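PDB 5ZWX: DUF724 domain-containing protein 6-like, which probably reads histone H3 carrying the H3K9me2 mark through a cassette of Agenet domains and thereby helps link this mark to DNA methylation in heterochromatin. Local coordinates for residues A19-S24 against G31-G36; V53-L58 against L68-D73; P12-G17 against G75-P80; D105-G110 against E138-R143; D97-F102 against G110-V115. All blocks are in the same frame, centred on the assembly; numbering follows the deposited sequence.

Contact 1. Residues A19-S24 against G31-G36; sequences AVEISS and GSWYMG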
# COMPACT_ATOMS: atom_id res chain seq x y z
N ALA A 19 -9.91 1.50 -7.98
CA ALA A 19 -8.52 1.60 -7.56
C ALA A 19 -8.45 1.13 -6.12
O ALA A 19 -9.36 1.41 -5.34
CB ALA A 19 -8.01 3.01 -7.70
N VAL A 20 -7.38 0.42 -5.76
CA VAL A 20 -7.23 -0.11 -4.41
C VAL A 20 -5.74 -0.12 -4.02
O VAL A 20 -4.89 0.04 -4.87
CB VAL A 20 -7.77 -1.57 -4.29
CG1 VAL A 20 -9.29 -1.61 -4.41
CG2 VAL A 20 -7.13 -2.46 -5.36
N GLU A 21 -5.48 -0.30 -2.73
CA GLU A 21 -4.16 -0.67 -2.25
C GLU A 21 -4.23 -2.12 -1.81
O GLU A 21 -5.24 -2.60 -1.25
CB GLU A 21 -3.72 0.26 -1.11
CG GLU A 21 -3.77 1.73 -1.55
CD GLU A 21 -3.09 2.69 -0.59
OE1 GLU A 21 -2.74 2.29 0.54
OE2 GLU A 21 -2.95 3.88 -0.96
N ILE A 22 -3.14 -2.84 -2.07
CA ILE A 22 -3.13 -4.29 -1.93
C ILE A 22 -2.06 -4.67 -0.94
O ILE A 22 -0.86 -4.26 -1.09
CB ILE A 22 -2.81 -4.97 -3.28
CG1 ILE A 22 -3.76 -4.45 -4.36
CG2 ILE A 22 -2.75 -6.50 -3.11
CD1 ILE A 22 -3.29 -4.65 -5.78
N SER A 23 -2.45 -5.43 0.09
CA SER A 23 -1.45 -5.95 1.02
C SER A 23 -1.27 -7.45 0.77
O SER A 23 -2.13 -8.09 0.21
CB SER A 23 -1.84 -5.68 2.47
OG SER A 23 -3.16 -6.13 2.71
N SER A 24 -0.12 -7.98 1.13
CA SER A 24 0.17 -9.39 0.89
C SER A 24 0.34 -10.12 2.20
O SER A 24 0.64 -9.51 3.24
CB SER A 24 1.42 -9.55 0.04
OG SER A 24 1.89 -10.89 0.05
N GLY A 31 4.11 -5.31 5.83
CA GLY A 31 4.15 -3.86 5.94
C GLY A 31 4.00 -3.10 4.64
O GLY A 31 4.08 -1.86 4.65
N SER A 32 3.76 -3.78 3.52
CA SER A 32 3.61 -3.04 2.25
C SER A 32 2.17 -2.87 1.78
O SER A 32 1.32 -3.72 2.08
CB SER A 32 4.34 -3.71 1.11
OG SER A 32 3.77 -4.96 0.79
N TRP A 33 1.98 -1.82 0.99
CA TRP A 33 0.75 -1.58 0.23
C TRP A 33 1.19 -1.27 -1.21
O TRP A 33 1.94 -0.32 -1.44
CB TRP A 33 -0.03 -0.41 0.84
CG TRP A 33 -0.65 -0.75 2.18
CD1 TRP A 33 -0.17 -0.43 3.42
CD2 TRP A 33 -1.85 -1.52 2.39
NE1 TRP A 33 -1.02 -0.94 4.39
CE2 TRP A 33 -2.05 -1.61 3.78
CE3 TRP A 33 -2.76 -2.13 1.54
CZ2 TRP A 33 -3.16 -2.28 4.34
CZ3 TRP A 33 -3.88 -2.80 2.10
CH2 TRP A 33 -4.05 -2.87 3.48
N TYR A 34 0.76 -2.10 -2.16
CA TYR A 34 1.01 -1.87 -3.59
C TYR A 34 -0.25 -1.39 -4.30
O TYR A 34 -1.34 -1.91 -4.03
CB TYR A 34 1.55 -3.14 -4.25
CG TYR A 34 3.08 -3.17 -4.05
CD1 TYR A 34 3.63 -3.49 -2.81
CD2 TYR A 34 3.96 -2.82 -5.08
CE1 TYR A 34 5.05 -3.47 -2.60
CE2 TYR A 34 5.36 -2.80 -4.88
CZ TYR A 34 5.88 -3.14 -3.64
OH TYR A 34 7.25 -3.10 -3.42
N MSE A 35 -0.13 -0.38 -5.17
CA MSE A 35 -1.32 0.18 -5.83
C MSE A 35 -1.82 -0.76 -6.91
O MSE A 35 -1.03 -1.43 -7.57
CB MSE A 35 -1.01 1.55 -6.44
CG MSE A 35 -0.34 2.52 -5.48
SE MSE A 35 -1.36 2.87 -3.82
CE MSE A 35 -0.58 1.52 -2.62
N GLY A 36 -3.15 -0.84 -7.09
CA GLY A 36 -3.67 -1.64 -8.18
C GLY A 36 -5.13 -1.33 -8.47
O GLY A 36 -5.64 -0.30 -8.02
O HOH W 1 1.58 -5.73 -0.74
O HOH W 2 1.54 -6.36 3.01
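Buried near the centre of the chain, this is an antiparallel hairpin contact between strand 19-22 and the start of strand 32-40, whose axes run at 154°. Val20 with Gly36 and Ile22 with Tyr34 form hydrogen-bonded pairs, and Ile22 N to Tyr34 O is the shortest of the four backbone bonds at 2.8 Å. Ile22 O takes two protons, one from Tyr34 N and one from a water that also donates to Ser32 OG. On the face of Val20, Ile22 and Tyr34, Ile22 CD1 lies 3.9 Å from Gly36 CA, where a CB would clash. On the other face selenomethionine Met35 folds back so that CE meets Glu21 CG at 3.4 Å, while Glu21 OE1 and OE2 pair with Arg78 and Arg140. Ser23 CB sits over the Trp33 six-membered ring, 3.7 Å from its centroid, and Glu21 CB touches Trp33 CE3 at 3.7 Å. An alanine at Trp33 would remove the surface under Ser23 and the cation-pi partner of Arg78, and would probably loosen this end of the hairpin. The arrangement is that of a hairpin in the SH3-like barrel of an Agenet domain.

Contact 2. Residues V53-L58 against L68-D73; sequences VEYTTL and LREVVD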
# COMPACT_ATOMS: atom_id res chain seq x y z
N VAL A 53 -7.23 -8.88 -8.63
CA VAL A 53 -6.70 -7.53 -8.78
C VAL A 53 -5.55 -7.52 -9.76
O VAL A 53 -4.91 -8.56 -10.00
CB VAL A 53 -6.20 -6.91 -7.43
CG1 VAL A 53 -7.34 -6.78 -6.44
CG2 VAL A 53 -5.02 -7.72 -6.83
N GLU A 54 -5.32 -6.35 -10.35
CA GLU A 54 -4.17 -6.12 -11.22
C GLU A 54 -3.28 -5.06 -10.61
O GLU A 54 -3.76 -3.99 -10.27
CB GLU A 54 -4.62 -5.66 -12.61
CG GLU A 54 -3.48 -5.33 -13.54
CD GLU A 54 -3.97 -4.93 -14.92
OE1 GLU A 54 -4.17 -3.72 -15.14
OE2 GLU A 54 -4.17 -5.83 -15.77
N TYR A 55 -1.99 -5.36 -10.46
CA TYR A 55 -1.07 -4.38 -9.90
C TYR A 55 -0.72 -3.30 -10.91
O TYR A 55 -0.63 -3.57 -12.10
CB TYR A 55 0.23 -5.06 -9.42
CG TYR A 55 0.04 -5.95 -8.22
CD1 TYR A 55 -0.64 -7.16 -8.32
CD2 TYR A 55 0.53 -5.57 -6.98
CE1 TYR A 55 -0.82 -7.96 -7.22
CE2 TYR A 55 0.37 -6.38 -5.87
CZ TYR A 55 -0.30 -7.57 -6.00
OH TYR A 55 -0.45 -8.36 -4.89
N THR A 56 -0.51 -2.09 -10.41
CA THR A 56 -0.13 -0.97 -11.25
C THR A 56 1.37 -0.98 -11.53
O THR A 56 1.80 -0.60 -12.62
CB THR A 56 -0.52 0.38 -10.61
OG1 THR A 56 -1.94 0.42 -10.41
CG2 THR A 56 -0.11 1.55 -11.49
N THR A 57 2.17 -1.41 -10.55
CA THR A 57 3.64 -1.29 -10.70
C THR A 57 4.42 -2.61 -10.61
O THR A 57 5.65 -2.61 -10.69
CB THR A 57 4.22 -0.36 -9.63
OG1 THR A 57 4.11 -1.00 -8.35
CG2 THR A 57 3.49 0.99 -9.60
N LEU A 58 3.71 -3.72 -10.43
CA LEU A 58 4.35 -5.04 -10.45
C LEU A 58 3.90 -5.78 -11.69
O LEU A 58 2.72 -5.71 -12.07
CB LEU A 58 4.00 -5.86 -9.20
CG LEU A 58 4.46 -5.36 -7.82
CD1 LEU A 58 4.07 -6.39 -6.76
CD2 LEU A 58 5.95 -5.10 -7.81
N LEU A 68 1.05 -7.70 -13.25
CA LEU A 68 0.76 -8.87 -12.43
C LEU A 68 -0.72 -8.88 -12.04
O LEU A 68 -1.27 -7.86 -11.65
CB LEU A 68 1.64 -8.88 -11.18
CG LEU A 68 1.38 -10.02 -10.19
CD1 LEU A 68 1.66 -11.36 -10.86
CD2 LEU A 68 2.18 -9.85 -8.91
N ARG A 69 -1.35 -10.04 -12.14
CA ARG A 69 -2.71 -10.19 -11.61
C ARG A 69 -2.70 -11.29 -10.56
O ARG A 69 -1.97 -12.28 -10.70
CB ARG A 69 -3.70 -10.52 -12.72
CG ARG A 69 -3.91 -9.39 -13.72
CD ARG A 69 -4.96 -9.79 -14.75
NE ARG A 69 -5.46 -8.65 -15.51
CZ ARG A 69 -6.60 -8.67 -16.19
NH1 ARG A 69 -7.37 -9.76 -16.19
NH2 ARG A 69 -6.99 -7.59 -16.86
N GLU A 70 -3.49 -11.11 -9.51
CA GLU A 70 -3.57 -12.07 -8.42
C GLU A 70 -4.99 -12.19 -7.92
O GLU A 70 -5.71 -11.20 -7.91
CB GLU A 70 -2.68 -11.67 -7.26
CG GLU A 70 -1.25 -12.09 -7.45
CD GLU A 70 -0.40 -11.83 -6.24
OE1 GLU A 70 -0.87 -11.11 -5.34
OE2 GLU A 70 0.74 -12.34 -6.20
N VAL A 71 -5.38 -13.40 -7.50
CA VAL A 71 -6.63 -13.62 -6.76
C VAL A 71 -6.30 -13.43 -5.27
O VAL A 71 -5.38 -14.06 -4.76
CB VAL A 71 -7.20 -15.01 -7.04
CG1 VAL A 71 -8.46 -15.28 -6.19
CG2 VAL A 71 -7.53 -15.16 -8.53
N VAL A 72 -6.99 -12.52 -4.59
CA VAL A 72 -6.68 -12.19 -3.21
C VAL A 72 -7.94 -12.21 -2.34
O VAL A 72 -9.05 -12.17 -2.87
CB VAL A 72 -6.05 -10.79 -3.08
CG1 VAL A 72 -4.73 -10.71 -3.88
CG2 VAL A 72 -7.01 -9.73 -3.59
N ASP A 73 -7.75 -12.25 -1.02
CA ASP A 73 -8.84 -12.13 -0.06
C ASP A 73 -9.34 -10.69 -0.01
O ASP A 73 -8.56 -9.75 -0.16
CB ASP A 73 -8.39 -12.55 1.35
CG ASP A 73 -8.02 -14.03 1.45
OD1 ASP A 73 -8.63 -14.86 0.74
OD2 ASP A 73 -7.14 -14.36 2.26
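Leu68 and the Tyr55 ring form the apolar centre of this strand pair, in which 51-55 and 67-72 run antiparallel within the SH3-like barrel of the Agenet domain. Leu68 CG is anti to the backbone N (chi1 177°), and the side chain lies alongside Tyr55, pointing the same way, with CD2 over the ring face 3.9 Å from Tyr55 CE1. Further along, Val53 CG1 meets Val72 CG2 at 4.1 Å, the side chains crossing at about a right angle. Beyond Tyr55 the chain turns a corner at Thr56 and Thr57, yet Leu58 O still accepts a bond from Leu68 N at 2.9 Å. Between these points Val53 and Glu70 exchange two backbone bonds, and Tyr55 N meets Leu68 O nearly along the C=O axis. At the tip of the ring Tyr55 OH donates to Glu70 OE1 at 2.8 Å, with ring and carboxylate planes almost perpendicular, at 88°. Glu70 OE2 makes a salt bridge to a basic side chain of the bound peptide, and basic side chains of the peptide also pack on Tyr55, Leu58 and Leu68. A leucine at Tyr55 would lose the hydroxyl that holds Glu70 OE1 and is likely to leave this peptide-binding carboxylate less well oriented. On the face of Glu54 and Arg69, Glu54 OE1 pairs with Lys37, while Arg69 NE points its N-H within the guanidinium plane at Glu54 OE2, 3.1 Å away, and meets it from above the carboxylate plane.

Contact 3. Residues P12-G17 against G75-P80; sequences PFLKPG and GQLRPP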
# COMPACT_ATOMS: atom_id res chain seq x y z
N PRO A 12 -18.55 -1.48 0.11
CA PRO A 12 -19.00 -0.67 -1.03
C PRO A 12 -17.90 -0.20 -2.01
O PRO A 12 -18.16 -0.10 -3.22
CB PRO A 12 -19.65 0.54 -0.34
CG PRO A 12 -20.23 -0.04 0.92
CD PRO A 12 -19.15 -1.03 1.38
N PHE A 13 -16.69 0.06 -1.54
CA PHE A 13 -15.66 0.55 -2.47
C PHE A 13 -15.20 -0.54 -3.43
O PHE A 13 -14.58 -0.25 -4.45
CB PHE A 13 -14.46 1.12 -1.71
CG PHE A 13 -13.54 0.07 -1.14
CD1 PHE A 13 -13.75 -0.43 0.15
CD2 PHE A 13 -12.46 -0.41 -1.87
CE1 PHE A 13 -12.90 -1.39 0.69
CE2 PHE A 13 -11.60 -1.37 -1.33
CZ PHE A 13 -11.84 -1.87 -0.06
N LEU A 14 -15.48 -1.80 -3.10
CA LEU A 14 -14.94 -2.89 -3.88
C LEU A 14 -15.83 -3.21 -5.06
O LEU A 14 -16.86 -3.87 -4.91
CB LEU A 14 -14.75 -4.12 -2.99
CG LEU A 14 -13.48 -4.97 -3.00
CD1 LEU A 14 -12.21 -4.15 -3.24
CD2 LEU A 14 -13.38 -5.80 -1.70
N LYS A 15 -15.45 -2.73 -6.24
CA LYS A 15 -16.16 -3.09 -7.46
C LYS A 15 -15.16 -3.18 -8.61
O LYS A 15 -14.07 -2.59 -8.53
CB LYS A 15 -17.26 -2.06 -7.77
CG LYS A 15 -16.73 -0.65 -8.02
CD LYS A 15 -17.86 0.36 -8.19
CE LYS A 15 -18.60 0.60 -6.88
NZ LYS A 15 -19.58 1.69 -7.00
N PRO A 16 -15.51 -3.93 -9.67
CA PRO A 16 -14.61 -3.97 -10.82
C PRO A 16 -14.24 -2.55 -11.25
O PRO A 16 -15.11 -1.69 -11.31
CB PRO A 16 -15.44 -4.67 -11.91
CG PRO A 16 -16.43 -5.49 -11.15
CD PRO A 16 -16.74 -4.73 -9.90
N GLY A 17 -12.96 -2.32 -11.52
CA GLY A 17 -12.50 -1.03 -11.98
C GLY A 17 -11.98 -0.15 -10.85
O GLY A 17 -11.23 0.78 -11.09
N GLY A 75 -10.00 -9.08 2.58
CA GLY A 75 -9.29 -8.43 3.68
C GLY A 75 -7.87 -7.95 3.32
O GLY A 75 -7.24 -7.27 4.13
N GLN A 76 -7.40 -8.28 2.12
CA GLN A 76 -6.09 -7.78 1.65
C GLN A 76 -6.20 -6.40 0.99
O GLN A 76 -5.19 -5.78 0.68
CB GLN A 76 -5.47 -8.76 0.67
CG GLN A 76 -5.01 -10.03 1.31
CD GLN A 76 -4.39 -10.98 0.30
OE1 GLN A 76 -5.00 -11.98 -0.06
NE2 GLN A 76 -3.20 -10.66 -0.19
N LEU A 77 -7.43 -5.92 0.79
CA LEU A 77 -7.63 -4.71 -0.01
C LEU A 77 -8.13 -3.55 0.84
O LEU A 77 -8.87 -3.77 1.80
CB LEU A 77 -8.63 -4.97 -1.14
CG LEU A 77 -8.24 -6.11 -2.08
CD1 LEU A 77 -9.28 -6.33 -3.19
CD2 LEU A 77 -6.85 -5.83 -2.68
N ARG A 78 -7.74 -2.34 0.47
CA ARG A 78 -8.35 -1.14 1.04
C ARG A 78 -8.42 -0.07 -0.03
O ARG A 78 -7.84 -0.24 -1.09
CB ARG A 78 -7.59 -0.66 2.26
CG ARG A 78 -6.17 -0.08 1.91
CD ARG A 78 -5.37 0.23 3.17
NE ARG A 78 -4.29 1.19 2.84
CZ ARG A 78 -3.57 1.84 3.76
NH1 ARG A 78 -3.79 1.62 5.05
NH2 ARG A 78 -2.64 2.70 3.38
N PRO A 79 -9.20 1.02 0.20
CA PRO A 79 -9.24 2.00 -0.87
C PRO A 79 -7.91 2.75 -0.93
O PRO A 79 -7.15 2.63 0.03
CB PRO A 79 -10.41 2.95 -0.45
CG PRO A 79 -11.11 2.25 0.66
CD PRO A 79 -10.06 1.40 1.33
N PRO A 80 -7.65 3.49 -2.01
CA PRO A 80 -6.50 4.41 -2.04
C PRO A 80 -6.48 5.31 -0.81
O PRO A 80 -7.51 5.79 -0.38
CB PRO A 80 -6.76 5.26 -3.29
CG PRO A 80 -7.64 4.43 -4.13
CD PRO A 80 -8.51 3.69 -3.19
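Arg78 NH1 is the best-held polar atom of this contact, and one bond grips it, from the carbonyl O of Arg143. The neighbouring NH2 makes a salt bridge with Glu21 OE1, and the guanidinium also has a cation-pi contact with Trp33. All this lies on the side of strand 77-78 turned from residues 12-17, because the CB of Arg78 points away from them. What faces residues 12-17 is apolar. Phe13 is the main contributor: its CG occupies the crowded position between the backbone N and the carbonyl carbon (chi1 76°), which swings the ring under Pro79. Pro79 CG stands over the middle of that ring, 3.7 Å from the centroid and only 12° off the normal, a CH-pi contact of proline on an aromatic face. The ring's far end reaches the backbone, with Phe13 CE2 3.7 Å from Arg78 C and Phe13 CZ 4.0 Å from Leu77 O, which lies at the ring edge. Beside it Leu14 CD1 meets Leu77 CD1 at 3.7 Å, the two side chains crossing at about a right angle. Leu14 chi1, at -134°, lies away from the usual staggered values. Phe13 and Leu14 both also touch Val20. The arrangement is plain hydrophobic packing, the N-terminal segment covering a short strand of the SH3-like Agenet barrel.

Contact 4. Residues D105-G110 against E138-R143; sequences DGWWEG and ELRFHR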
# COMPACT_ATOMS: atom_id res chain seq x y z
N ASP A 105 8.70 0.57 -5.65
CA ASP A 105 7.47 0.89 -6.35
C ASP A 105 6.22 0.53 -5.56
O ASP A 105 5.11 0.47 -6.14
CB ASP A 105 7.46 0.23 -7.74
CG ASP A 105 8.60 0.74 -8.64
OD1 ASP A 105 8.57 1.93 -9.03
OD2 ASP A 105 9.50 -0.04 -8.94
N GLY A 106 6.36 0.35 -4.24
CA GLY A 106 5.18 0.30 -3.36
C GLY A 106 5.43 1.10 -2.09
O GLY A 106 6.52 1.70 -1.91
N TRP A 107 4.43 1.14 -1.22
CA TRP A 107 4.52 1.86 0.05
C TRP A 107 4.79 0.93 1.22
O TRP A 107 4.06 -0.03 1.44
CB TRP A 107 3.21 2.65 0.31
CG TRP A 107 3.01 3.78 -0.67
CD1 TRP A 107 2.24 3.76 -1.80
CD2 TRP A 107 3.56 5.10 -0.58
NE1 TRP A 107 2.28 4.99 -2.41
CE2 TRP A 107 3.08 5.83 -1.70
CE3 TRP A 107 4.44 5.73 0.32
CZ2 TRP A 107 3.44 7.16 -1.93
CZ3 TRP A 107 4.78 7.05 0.08
CH2 TRP A 107 4.29 7.76 -1.03
N TRP A 108 5.83 1.23 2.01
CA TRP A 108 6.22 0.36 3.12
C TRP A 108 6.13 1.12 4.43
O TRP A 108 6.73 2.19 4.57
CB TRP A 108 7.67 -0.18 2.91
CG TRP A 108 7.81 -0.99 1.66
CD1 TRP A 108 7.87 -0.51 0.38
CD2 TRP A 108 7.87 -2.44 1.56
NE1 TRP A 108 7.98 -1.57 -0.51
CE2 TRP A 108 7.96 -2.75 0.19
CE3 TRP A 108 7.84 -3.48 2.49
CZ2 TRP A 108 8.04 -4.09 -0.27
CZ3 TRP A 108 7.93 -4.80 2.04
CH2 TRP A 108 8.03 -5.08 0.67
N GLU A 109 5.40 0.57 5.39
CA GLU A 109 5.22 1.24 6.68
C GLU A 109 6.50 1.21 7.53
O GLU A 109 7.08 0.15 7.74
CB GLU A 109 4.10 0.58 7.47
CG GLU A 109 3.95 1.12 8.86
CD GLU A 109 2.66 0.67 9.51
OE1 GLU A 109 2.07 -0.34 9.03
OE2 GLU A 109 2.23 1.32 10.49
N GLY A 110 6.87 2.35 8.10
CA GLY A 110 7.95 2.43 9.06
C GLY A 110 7.77 3.60 10.02
O GLY A 110 6.72 4.26 10.01
N GLU A 138 9.22 11.34 -0.55
CA GLU A 138 9.11 9.88 -0.67
C GLU A 138 8.26 9.27 0.44
O GLU A 138 8.10 8.03 0.51
CB GLU A 138 10.51 9.24 -0.64
CG GLU A 138 11.37 9.66 -1.80
CD GLU A 138 12.78 9.03 -1.72
OE1 GLU A 138 13.62 9.54 -0.94
OE2 GLU A 138 13.03 8.03 -2.44
N LEU A 139 7.72 10.11 1.33
CA LEU A 139 6.98 9.60 2.48
C LEU A 139 5.53 10.07 2.45
O LEU A 139 5.23 11.12 1.89
CB LEU A 139 7.60 10.06 3.79
CG LEU A 139 9.09 9.79 3.99
CD1 LEU A 139 9.44 10.40 5.31
CD2 LEU A 139 9.34 8.28 4.00
N ARG A 140 4.64 9.28 3.06
CA ARG A 140 3.29 9.75 3.36
C ARG A 140 2.94 9.41 4.82
O ARG A 140 3.44 8.46 5.37
CB ARG A 140 2.28 9.13 2.39
CG ARG A 140 2.11 7.62 2.55
CD ARG A 140 1.12 7.01 1.49
NE ARG A 140 0.86 5.57 1.73
CZ ARG A 140 -0.01 4.83 1.02
NH1 ARG A 140 -0.68 5.36 -0.01
NH2 ARG A 140 -0.19 3.55 1.34
N PHE A 141 2.06 10.17 5.45
CA PHE A 141 1.67 9.82 6.81
C PHE A 141 0.86 8.57 6.71
O PHE A 141 0.06 8.43 5.79
CB PHE A 141 0.91 10.97 7.48
CG PHE A 141 1.79 12.12 7.82
CD1 PHE A 141 2.66 12.03 8.89
CD2 PHE A 141 1.78 13.28 7.06
CE1 PHE A 141 3.50 13.09 9.22
CE2 PHE A 141 2.60 14.34 7.38
CZ PHE A 141 3.47 14.24 8.46
N HIS A 142 1.12 7.63 7.61
CA HIS A 142 0.45 6.34 7.59
C HIS A 142 -1.00 6.48 8.06
O HIS A 142 -1.26 7.23 8.99
CB HIS A 142 1.16 5.34 8.50
CG HIS A 142 0.58 3.97 8.44
ND1 HIS A 142 0.83 3.09 7.40
CD2 HIS A 142 -0.33 3.34 9.23
CE1 HIS A 142 0.16 1.98 7.58
NE2 HIS A 142 -0.56 2.10 8.69
N ARG A 143 -1.90 5.77 7.41
CA ARG A 143 -3.31 5.72 7.82
C ARG A 143 -3.79 4.29 7.80
O ARG A 143 -3.22 3.45 7.08
CB ARG A 143 -4.19 6.58 6.92
CG ARG A 143 -3.87 8.07 6.94
CD ARG A 143 -5.17 8.90 7.03
NE ARG A 143 -4.97 10.22 6.44
CZ ARG A 143 -5.89 11.17 6.37
NH1 ARG A 143 -7.11 10.97 6.86
NH2 ARG A 143 -5.59 12.33 5.80
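Arg140 lies flat on Trp107, the two side chains reaching toward each other from separate strands with guanidinium and indole planes 6° apart. Arg140 CZ sits 3.8 Å from the centroid of the five-membered ring of Trp107, a cation-pi contact, while Arg140 CD stands 3.7 Å from the centroid of its six-membered ring. The extended chain from CG to NE lets one arginine span the whole indole. Trp107 CZ3 also comes within 3.5 Å of Glu138 O. A second flat pair lies nearby: the Glu109 carboxylate covers one face of the His142 ring with planes at 19°, Glu109 OE1 being 3.3 Å from His142 CE1. Strands 106-116 and 139-146 do not pair here; strand 98-103 runs antiparallel to both, so these stacks bridge over it in a region consistent with a second Agenet, SH3-like barrel. Asp100 on that middle strand orients both groups, OD2 taking Arg140 NE and OD1 taking His142 ND1. Arg140 NH1 makes a further salt bridge to Glu21 OE2 of strand 19-22. His142 NE2 is hydrogen-bonded to Glu144 OE2, and a ring held between two carboxylates would probably favour the doubly protonated form.

Contact 5. Residues D97-F102 against G110-V115; sequences DDVDAF and GTVTEV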
# COMPACT_ATOMS: atom_id res chain seq x y z
N ASP A 97 6.93 9.68 14.05
CA ASP A 97 5.77 9.62 13.16
C ASP A 97 5.71 8.26 12.46
O ASP A 97 6.73 7.72 12.06
CB ASP A 97 5.81 10.74 12.10
CG ASP A 97 5.32 12.10 12.63
OD1 ASP A 97 4.75 12.18 13.75
OD2 ASP A 97 5.48 13.10 11.90
N ASP A 98 4.50 7.72 12.30
CA ASP A 98 4.30 6.52 11.49
C ASP A 98 4.10 6.95 10.05
O ASP A 98 3.22 7.76 9.77
CB ASP A 98 3.09 5.72 11.97
CG ASP A 98 3.40 4.91 13.21
OD1 ASP A 98 4.60 4.74 13.53
OD2 ASP A 98 2.45 4.45 13.87
N VAL A 99 4.95 6.45 9.17
CA VAL A 99 4.93 6.86 7.77
C VAL A 99 4.94 5.64 6.87
O VAL A 99 5.24 4.53 7.32
CB VAL A 99 6.14 7.77 7.40
CG1 VAL A 99 6.04 9.12 8.16
CG2 VAL A 99 7.47 7.05 7.70
N ASP A 100 4.57 5.81 5.61
CA ASP A 100 4.93 4.82 4.59
C ASP A 100 5.96 5.48 3.69
O ASP A 100 5.83 6.66 3.35
CB ASP A 100 3.75 4.37 3.73
CG ASP A 100 2.56 3.91 4.55
OD1 ASP A 100 2.75 3.39 5.67
OD2 ASP A 100 1.43 4.11 4.05
N ALA A 101 6.98 4.71 3.30
CA ALA A 101 8.01 5.17 2.37
C ALA A 101 7.85 4.49 1.01
O ALA A 101 7.61 3.28 0.93
CB ALA A 101 9.40 4.86 2.95
N PHE A 102 7.96 5.27 -0.06
CA PHE A 102 7.88 4.68 -1.39
C PHE A 102 9.19 4.01 -1.77
O PHE A 102 10.24 4.67 -1.90
CB PHE A 102 7.52 5.71 -2.43
CG PHE A 102 6.94 5.12 -3.68
CD1 PHE A 102 5.69 4.48 -3.64
CD2 PHE A 102 7.62 5.19 -4.88
CE1 PHE A 102 5.14 3.94 -4.80
CE2 PHE A 102 7.08 4.65 -6.04
CZ PHE A 102 5.83 4.03 -5.99
N GLY A 110 6.87 2.35 8.10
CA GLY A 110 7.95 2.43 9.06
C GLY A 110 7.77 3.60 10.02
O GLY A 110 6.72 4.26 10.01
N THR A 111 8.79 3.84 10.85
CA THR A 111 8.75 4.90 11.86
C THR A 111 9.93 5.84 11.71
O THR A 111 11.06 5.37 11.60
CB THR A 111 8.79 4.31 13.29
OG1 THR A 111 7.63 3.50 13.52
CG2 THR A 111 8.84 5.42 14.32
N VAL A 112 9.69 7.14 11.74
CA VAL A 112 10.79 8.11 11.61
C VAL A 112 11.60 8.10 12.89
O VAL A 112 11.05 8.28 13.97
CB VAL A 112 10.25 9.53 11.30
CG1 VAL A 112 11.41 10.61 11.23
CG2 VAL A 112 9.43 9.51 10.02
N THR A 113 12.92 7.87 12.79
CA THR A 113 13.76 7.84 13.97
C THR A 113 14.68 9.02 14.05
O THR A 113 15.24 9.32 15.11
CB THR A 113 14.64 6.57 14.00
OG1 THR A 113 15.45 6.58 12.83
CG2 THR A 113 13.77 5.34 13.96
N GLU A 114 14.88 9.69 12.92
CA GLU A 114 15.73 10.87 12.91
C GLU A 114 15.31 11.82 11.80
O GLU A 114 14.99 11.37 10.70
CB GLU A 114 17.22 10.46 12.73
CG GLU A 114 18.16 11.66 12.89
CD GLU A 114 19.62 11.27 12.82
OE1 GLU A 114 19.90 10.06 12.65
OE2 GLU A 114 20.46 12.18 12.90
N VAL A 115 15.27 13.12 12.08
CA VAL A 115 15.04 14.12 11.05
C VAL A 115 16.34 14.88 10.83
O VAL A 115 16.97 15.31 11.79
CB VAL A 115 13.89 15.07 11.43
CG1 VAL A 115 13.77 16.22 10.46
CG2 VAL A 115 12.60 14.27 11.47
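Strands 98-103 and 106-116 form a beta hairpin, and this contact joins the start of strand 98-103 to the middle of strand 106-116, away from the turn. Val99 and Gly110 are a hydrogen-bonded antiparallel pair: Val99 N reaches Gly110 O at 2.9 Å, and Gly110 N returns to Val99 O at 2.8 Å. One step beyond the non-hydrogen-bonded pair of Asp98 and Thr111, Val112 N donates to Asp97 O at 3.0 Å. Above that pair Thr111 OG1 and Asp98 OD1 lie side by side at 3.3 Å, at best a weak bond. On the other face Val99 CG1 packs on Val112 CG2 at 3.9 Å, the two side chains crossing at about a right angle; Val123 and Met121 of strand 120-125 extend this apolar layer. Just past the contact, where 106-116 pairs with 120-125, Thr113 and Glu114 both face Ser122 in a classic beta bulge. With strand axes at 109°, this is a strongly bent antiparallel hairpin, consistent with a second SH3-like Agenet domain.

How the contacts relate
From the N terminus, residues 12-17 pack against 75-80, so contact 3 closes the longest loop. Within that span lie two shorter closures in series, the hairpin of contact 1 and then contact 2, and strand 32-40 joins them by pairing with 51-55. Further on, contacts 5 and 4 cross: their segments alternate along the chain and share Gly110, with Asp100 of the 97-102 segment bonded to Arg140 and His142. The two halves of the protein meet where strand 32-40 pairs with 106-116, Trp33 N lying 2.8 Å from Trp107 O. Thr57 with Asp105 and Arg78 with Arg143 add links from contacts 2 and 3 to contact 4.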